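Local coordinates for esterase (uncultured bacterium pCosCE1, PDB 7ATL), which probably hydrolyses carboxylic esters as a family VIII carboxylesterase of the beta-lactamase fold, and also shows promiscuous acyltransferase activity, at residues Trp96-Ala102 with Leu156-Leu162; Ile111-His117 with Ile175-Val181. One frame throughout, in Å; residues are numbered along the deposited sequence.

Overall arrangement
Both contacts lie in the helical part of this beta-lactamase-like chain; contact 2 reaches toward the end of its antiparallel sheet at strand 313-315. From the N terminus, helix 67-80 is followed by a long loop holding Trp96-Ala102, then by helix 111-116. Contact 1 closes when the chain returns at Leu156-Leu162, the last part of helix 149-157 and the chain after it. Contact 2 closes next, as helix 174-186 packs on helix 111-116. The segments alternate along the chain, so the two closures cross rather than nest. Their centres are about 14 Å apart. They meet at Val177, whose CG2 lies 3.7 Å from Leu156 CD2 and 3.9 Å from Phe97 CZ.

Contact 1: Trp96-Ala102 with Leu156-Leu162; sequences WFTPALA and LAQADLL
Pro99 lies over Leu161, with Pro99 CB 3.9 Å from Leu161 CG. Trp96-Ala102 has no regular secondary structure. It opens with an inverse gamma turn centred on Phe97 and is extended from Pro99 to Leu101. The partner includes the last part of helix 149-157 and is extended from Ala159 to Leu161. Pro99 pairs with Ala157 (CA-CA 4.8 Å) and Leu101 with Leu161 (4.9 Å). One hydrogen bond joins the backbones, Leu161 N to Ala100 O at 2.9 Å. Asp160 CA adds a CH...O contact to Ala100 O (3.2 Å), and Pro99 CA another to Ala157 O (3.4 Å). Phe97 (chi1 t) brings CD1 to 3.9 Å from Ala157 CB and turns its edge to Leu156, CE1 to CD2 4.0 Å. Leu101 CD2 reaches Leu161 CB at 4.1 Å. Water 2 takes a bond from Ala100 N (3.1 Å) and gives one to Ala157 O (3.2 Å). Water 3 joins Ala102 N and Leu161 O, each at 2.8 Å. The contact ties the loop before helix 111-116 to the chain after helix 149-157, in the helical part of the beta-lactamase-like fold. Its chemistry implies a join held by apolar side chains, one backbone bond and water bridges, without a salt bridge.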
loop_
_atom_site.group_PDB
_atom_site.type_symbol
_atom_site.label_atom_id
_atom_site.label_comp_id
_atom_site.label_asym_id
_atom_site.label_seq_id
_atom_site.Cartn_x
_atom_site.Cartn_y
_atom_site.Cartn_z
ATOM N N TRP A 96 25.718 1.921 6.364
ATOM C CA TRP A 96 26.001 2.684 5.117
ATOM C C TRP A 96 24.829 3.606 4.710
ATOM O O TRP A 96 25.032 4.474 3.833
ATOM C CB TRP A 96 26.340 1.686 4.005
ATOM C CG TRP A 96 25.403 0.516 3.937
ATOM C CD1 TRP A 96 25.605 -0.722 4.473
ATOM C CD2 TRP A 96 24.101 0.480 3.318
ATOM N NE1 TRP A 96 24.526 -1.522 4.229
ATOM C CE2 TRP A 96 23.591 -0.821 3.520
ATOM C CE3 TRP A 96 23.311 1.417 2.638
ATOM C CZ2 TRP A 96 22.343 -1.217 3.044
ATOM C CZ3 TRP A 96 22.072 1.030 2.167
ATOM C CH2 TRP A 96 21.600 -0.274 2.363
ATOM N N PHE A 97 23.628 3.444 5.276
ATOM C CA PHE A 97 22.484 4.341 4.976
ATOM C C PHE A 97 22.571 5.591 5.855
ATOM O O PHE A 97 21.874 5.703 6.902
ATOM C CB PHE A 97 21.145 3.624 5.141
ATOM C CG PHE A 97 20.020 4.328 4.423
ATOM C CD1 PHE A 97 19.800 4.105 3.072
ATOM C CD2 PHE A 97 19.234 5.253 5.077
ATOM C CE1 PHE A 97 18.813 4.791 2.386
ATOM C CE2 PHE A 97 18.244 5.932 4.393
ATOM C CZ PHE A 97 18.027 5.685 3.058
ATOM N N THR A 98 23.377 6.547 5.404
ATOM C CA THR A 98 23.661 7.800 6.139
ATOM C C THR A 98 23.534 8.995 5.205
ATOM O O THR A 98 24.454 9.800 5.112
ATOM C CB THR A 98 25.033 7.709 6.818
ATOM O OG1 THR A 98 26.004 7.330 5.851
ATOM C CG2 THR A 98 25.057 6.688 7.929
ATOM N N PRO A 99 22.376 9.172 4.527
ATOM C CA PRO A 99 22.188 10.289 3.599
ATOM C C PRO A 99 22.277 11.662 4.277
ATOM O O PRO A 99 22.049 11.770 5.478
ATOM C CB PRO A 99 20.775 10.078 3.048
ATOM C CG PRO A 99 20.106 9.262 4.120
ATOM C CD PRO A 99 21.186 8.314 4.597
ATOM N N ALA A 100 22.566 12.679 3.458
ATOM C CA ALA A 100 22.802 14.073 3.878
ATOM C C ALA A 100 21.691 14.963 3.342
ATOM O O ALA A 100 21.145 14.636 2.307
ATOM C CB ALA A 100 24.133 14.510 3.339
ATOM N N LEU A 101 21.422 16.088 3.994
ATOM C CA LEU A 101 20.663 17.215 3.382
ATOM C C LEU A 101 21.585 17.924 2.374
ATOM O O LEU A 101 22.781 17.566 2.284
ATOM C CB LEU A 101 20.175 18.148 4.494
ATOM C CG LEU A 101 19.305 17.481 5.568
ATOM C CD1 LEU A 101 19.561 18.073 6.944
ATOM C CD2 LEU A 101 17.828 17.584 5.213
ATOM N N ALA A 102 21.063 18.865 1.593
ATOM C CA ALA A 102 21.849 19.593 0.558
ATOM C C ALA A 102 23.096 20.253 1.177
ATOM O O ALA A 102 24.118 20.311 0.482
ATOM C CB ALA A 102 20.988 20.622 -0.134
ATOM N N LEU A 156 20.070 5.132 -3.138
ATOM C CA LEU A 156 19.170 6.069 -2.392
ATOM C C LEU A 156 19.976 6.835 -1.330
ATOM O O LEU A 156 19.704 8.052 -1.127
ATOM C CB LEU A 156 18.031 5.264 -1.753
ATOM C CG LEU A 156 17.009 6.050 -0.934
ATOM C CD1 LEU A 156 16.336 7.134 -1.771
ATOM C CD2 LEU A 156 15.963 5.109 -0.373
ATOM N N ALA A 157 20.923 6.148 -0.679
ATOM C CA ALA A 157 21.790 6.694 0.391
ATOM C C ALA A 157 22.590 7.882 -0.146
ATOM O O ALA A 157 22.932 8.758 0.666
ATOM C CB ALA A 157 22.719 5.633 0.938
ATOM N N GLN A 158 22.874 7.897 -1.458
ATOM C CA GLN A 158 23.721 8.937 -2.105
ATOM C C GLN A 158 22.895 10.169 -2.512
ATOM O O GLN A 158 23.499 11.171 -2.951
ATOM C CB GLN A 158 24.434 8.356 -3.320
ATOM C CG GLN A 158 25.452 7.278 -2.982
ATOM C CD GLN A 158 25.922 6.666 -4.275
ATOM O OE1 GLN A 158 25.730 5.478 -4.530
ATOM N NE2 GLN A 158 26.455 7.510 -5.142
ATOM N N ALA A 159 21.573 10.094 -2.407
ATOM C CA ALA A 159 20.673 11.221 -2.709
ATOM C C ALA A 159 20.500 12.107 -1.468
ATOM O O ALA A 159 20.416 11.615 -0.358
ATOM C CB ALA A 159 19.346 10.703 -3.223
ATOM N N ASP A 160 20.372 13.400 -1.681
ATOM C CA ASP A 160 19.967 14.361 -0.637
ATOM C C ASP A 160 18.621 13.909 -0.058
ATOM O O ASP A 160 17.700 13.596 -0.845
ATOM C CB ASP A 160 19.902 15.777 -1.223
ATOM C CG ASP A 160 21.254 16.356 -1.617
ATOM O OD1 ASP A 160 22.299 15.686 -1.354
ATOM O OD2 ASP A 160 21.257 17.491 -2.168
ATOM N N LEU A 161 18.509 13.911 1.272
ATOM C CA LEU A 161 17.214 14.046 1.962
ATOM C C LEU A 161 16.630 15.410 1.597
ATOM O O LEU A 161 17.414 16.319 1.285
ATOM C CB LEU A 161 17.420 13.926 3.466
ATOM C CG LEU A 161 17.947 12.584 3.952
ATOM C CD1 LEU A 161 18.352 12.670 5.414
ATOM C CD2 LEU A 161 16.912 11.487 3.737
ATOM N N LEU A 162 15.309 15.554 1.667
ATOM C CA LEU A 162 14.617 16.811 1.317
ATOM C C LEU A 162 14.310 17.638 2.564
ATOM O O LEU A 162 13.937 18.788 2.397
ATOM C CB LEU A 162 13.360 16.460 0.520
ATOM C CG LEU A 162 13.693 16.115 -0.927
ATOM C CD1 LEU A 162 14.031 14.649 -1.084
ATOM C CD2 LEU A 162 12.580 16.522 -1.856
HETATM O O HOH W 1 25.280 7.503 2.594
HETATM O O HOH W 2 23.146 11.900 0.490
HETATM O O HOH W 3 18.319 18.921 1.337
HETATM O O HOH W 4 24.112 18.719 -2.545
#

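Contact 2: Ile111-His117 with Ile175-Val181; sequences IRHLLSH and IDVLGAV
Leu114, Ile175 and Leu178 bury the most surface here. The axes of segments 111-116 and 175-181 approach to 9.0 Å and cross at -136°, so the two run in roughly opposed, oblique directions. The nearest CA pair is Leu114 with Ile175, at 6.3 Å. Leu114 (chi1 m, chi2 t) points toward the partner helix. Its CD1 lies 3.9 Å from Val177 CG1, 4.3 Å from Leu178 CB and 4.5 Å from Val181 CG2. Ile175 (m, m) sets CD1 3.6 Å from Leu114 O, and its CG1 lies 3.9 Å from His117 NE2. Leu178 (t, p) also meets two further side chains: its CD2 is 3.5 Å from Leu115 CD2, and its CD1 is 4.2 Å from Ile111 CG2. Ile111 CD1 also touches Val181 CG1, at 4.1 Å. The interface is apolar helix-to-helix packing, and all eight touching residues are buried. His117 leaves helix 111-116 with positive phi (63°), in a Schellman motif. Its ND1 is hydrogen-bonded to Ser172 OG. Its side chain touches Lys68, part of a probable SxxK motif with Ser65, as in serine beta-lactamases and family VIII esterases. The pair therefore packs beside the probable active site. Helix 67-80 borders it, with Met76 against Leu115 and Ala75 against Leu178. Helix 149-157 covers Val177 through Leu153 and Leu156. Just beyond strand 313-315, Gly316 O accepts a hydrogen bond from Ser116 OG.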
loop_
_atom_site.group_PDB
_atom_site.type_symbol
_atom_site.label_atom_id
_atom_site.label_comp_id
_atom_site.label_asym_id
_atom_site.label_seq_id
_atom_site.Cartn_x
_atom_site.Cartn_y
_atom_site.Cartn_z
ATOM N N ILE A 111 13.206 4.951 13.012
ATOM C CA ILE A 111 12.210 3.958 12.524
ATOM C C ILE A 111 10.836 4.637 12.487
ATOM O O ILE A 111 10.126 4.433 11.500
ATOM C CB ILE A 111 12.258 2.679 13.386
ATOM C CG1 ILE A 111 13.648 2.037 13.382
ATOM C CG2 ILE A 111 11.209 1.680 12.948
ATOM C CD1 ILE A 111 14.149 1.652 12.006
ATOM N N ARG A 112 10.468 5.455 13.466
ATOM C CA ARG A 112 9.109 6.068 13.459
ATOM C C ARG A 112 8.979 7.017 12.257
ATOM O O ARG A 112 7.831 7.289 11.802
ATOM C CB ARG A 112 8.796 6.815 14.763
ATOM C CG ARG A 112 9.788 7.919 15.113
ATOM C CD ARG A 112 9.335 8.733 16.304
ATOM N NE ARG A 112 9.506 7.995 17.549
ATOM C CZ ARG A 112 8.534 7.415 18.257
ATOM N NH1 ARG A 112 7.274 7.441 17.854
ATOM N NH2 ARG A 112 8.850 6.775 19.363
ATOM N N HIS A 113 10.101 7.563 11.795
ATOM C CA HIS A 113 10.114 8.451 10.617
ATOM C C HIS A 113 9.866 7.571 9.387
ATOM O O HIS A 113 9.061 7.980 8.510
ATOM C CB HIS A 113 11.409 9.280 10.525
ATOM C CG HIS A 113 11.742 10.133 11.704
ATOM N ND1 HIS A 113 13.057 10.278 12.160
ATOM C CD2 HIS A 113 10.981 10.909 12.509
ATOM C CE1 HIS A 113 13.085 11.105 13.187
ATOM N NE2 HIS A 113 11.832 11.505 13.424
ATOM N N LEU A 114 10.522 6.416 9.285
ATOM C CA LEU A 114 10.236 5.496 8.146
ATOM C C LEU A 114 8.728 5.157 8.106
ATOM O O LEU A 114 8.136 5.211 7.023
ATOM C CB LEU A 114 11.085 4.223 8.232
ATOM C CG LEU A 114 12.588 4.383 8.035
ATOM C CD1 LEU A 114 13.271 3.025 8.009
ATOM C CD2 LEU A 114 12.894 5.152 6.761
ATOM N N LEU A 115 8.121 4.826 9.246
ATOM C CA LEU A 115 6.729 4.313 9.325
ATOM C C LEU A 115 5.712 5.373 8.873
ATOM O O LEU A 115 4.622 4.974 8.419
ATOM C CB LEU A 115 6.451 3.880 10.765
ATOM C CG LEU A 115 7.256 2.679 11.241
ATOM C CD1 LEU A 115 7.025 2.425 12.719
ATOM C CD2 LEU A 115 6.899 1.442 10.438
ATOM N N SER A 116 6.027 6.662 9.019
ATOM C CA SER A 116 5.085 7.787 8.804
ATOM C C SER A 116 5.567 8.656 7.646
ATOM O O SER A 116 4.939 9.700 7.391
ATOM C CB SER A 116 4.894 8.589 10.079
ATOM O OG SER A 116 4.278 7.797 11.091
ATOM N N HIS A 117 6.633 8.247 6.957
ATOM C CA HIS A 117 7.132 8.928 5.731
ATOM C C HIS A 117 7.578 10.359 6.063
ATOM O O HIS A 117 7.272 11.256 5.275
ATOM C CB HIS A 117 6.054 8.912 4.628
ATOM C CG HIS A 117 5.767 7.556 4.081
ATOM N ND1 HIS A 117 6.590 6.955 3.159
ATOM C CD2 HIS A 117 4.766 6.682 4.331
ATOM C CE1 HIS A 117 6.105 5.762 2.861
ATOM N NE2 HIS A 117 4.993 5.568 3.573
ATOM N N ILE A 175 9.463 2.674 3.170
ATOM C CA ILE A 175 9.044 1.292 3.561
ATOM C C ILE A 175 9.977 0.286 2.864
ATOM O O ILE A 175 10.171 -0.803 3.420
ATOM C CB ILE A 175 7.534 1.039 3.330
ATOM C CG1 ILE A 175 6.672 2.072 4.051
ATOM C CG2 ILE A 175 7.135 -0.363 3.770
ATOM C CD1 ILE A 175 6.968 2.180 5.537
ATOM N N ASP A 176 10.573 0.655 1.729
ATOM C CA ASP A 176 11.614 -0.170 1.065
ATOM C C ASP A 176 12.826 -0.205 1.995
ATOM O O ASP A 176 13.415 -1.309 2.181
ATOM C CB ASP A 176 11.966 0.335 -0.340
ATOM C CG ASP A 176 10.835 0.219 -1.358
ATOM O OD1 ASP A 176 9.733 0.746 -1.066
ATOM O OD2 ASP A 176 11.066 -0.395 -2.442
ATOM N N VAL A 177 13.167 0.941 2.592
ATOM C CA VAL A 177 14.274 1.026 3.588
ATOM C C VAL A 177 13.914 0.155 4.807
ATOM O O VAL A 177 14.773 -0.640 5.235
ATOM C CB VAL A 177 14.606 2.484 3.966
ATOM C CG1 VAL A 177 15.716 2.548 5.002
ATOM C CG2 VAL A 177 14.998 3.295 2.738
ATOM N N LEU A 178 12.673 0.248 5.301
ATOM C CA LEU A 178 12.207 -0.500 6.490
ATOM C C LEU A 178 12.415 -1.996 6.250
ATOM O O LEU A 178 12.932 -2.687 7.152
ATOM C CB LEU A 178 10.739 -0.163 6.756
ATOM C CG LEU A 178 10.134 -0.803 8.011
ATOM C CD1 LEU A 178 10.881 -0.413 9.282
ATOM C CD2 LEU A 178 8.672 -0.427 8.112
ATOM N N GLY A 179 12.068 -2.468 5.057
ATOM C CA GLY A 179 12.248 -3.874 4.641
ATOM C C GLY A 179 13.665 -4.354 4.876
ATOM O O GLY A 179 13.842 -5.421 5.487
ATOM N N ALA A 180 14.648 -3.570 4.436
ATOM C CA ALA A 180 16.076 -3.892 4.624
ATOM C C ALA A 180 16.410 -3.855 6.120
ATOM O O ALA A 180 17.113 -4.749 6.601
ATOM C CB ALA A 180 16.932 -2.954 3.810
ATOM N N VAL A 181 15.901 -2.883 6.861
ATOM C CA VAL A 181 16.114 -2.897 8.335
ATOM C C VAL A 181 15.591 -4.226 8.893
ATOM O O VAL A 181 16.316 -4.884 9.655
ATOM C CB VAL A 181 15.441 -1.713 9.046
ATOM C CG1 VAL A 181 15.416 -1.933 10.555
ATOM C CG2 VAL A 181 16.101 -0.396 8.689
#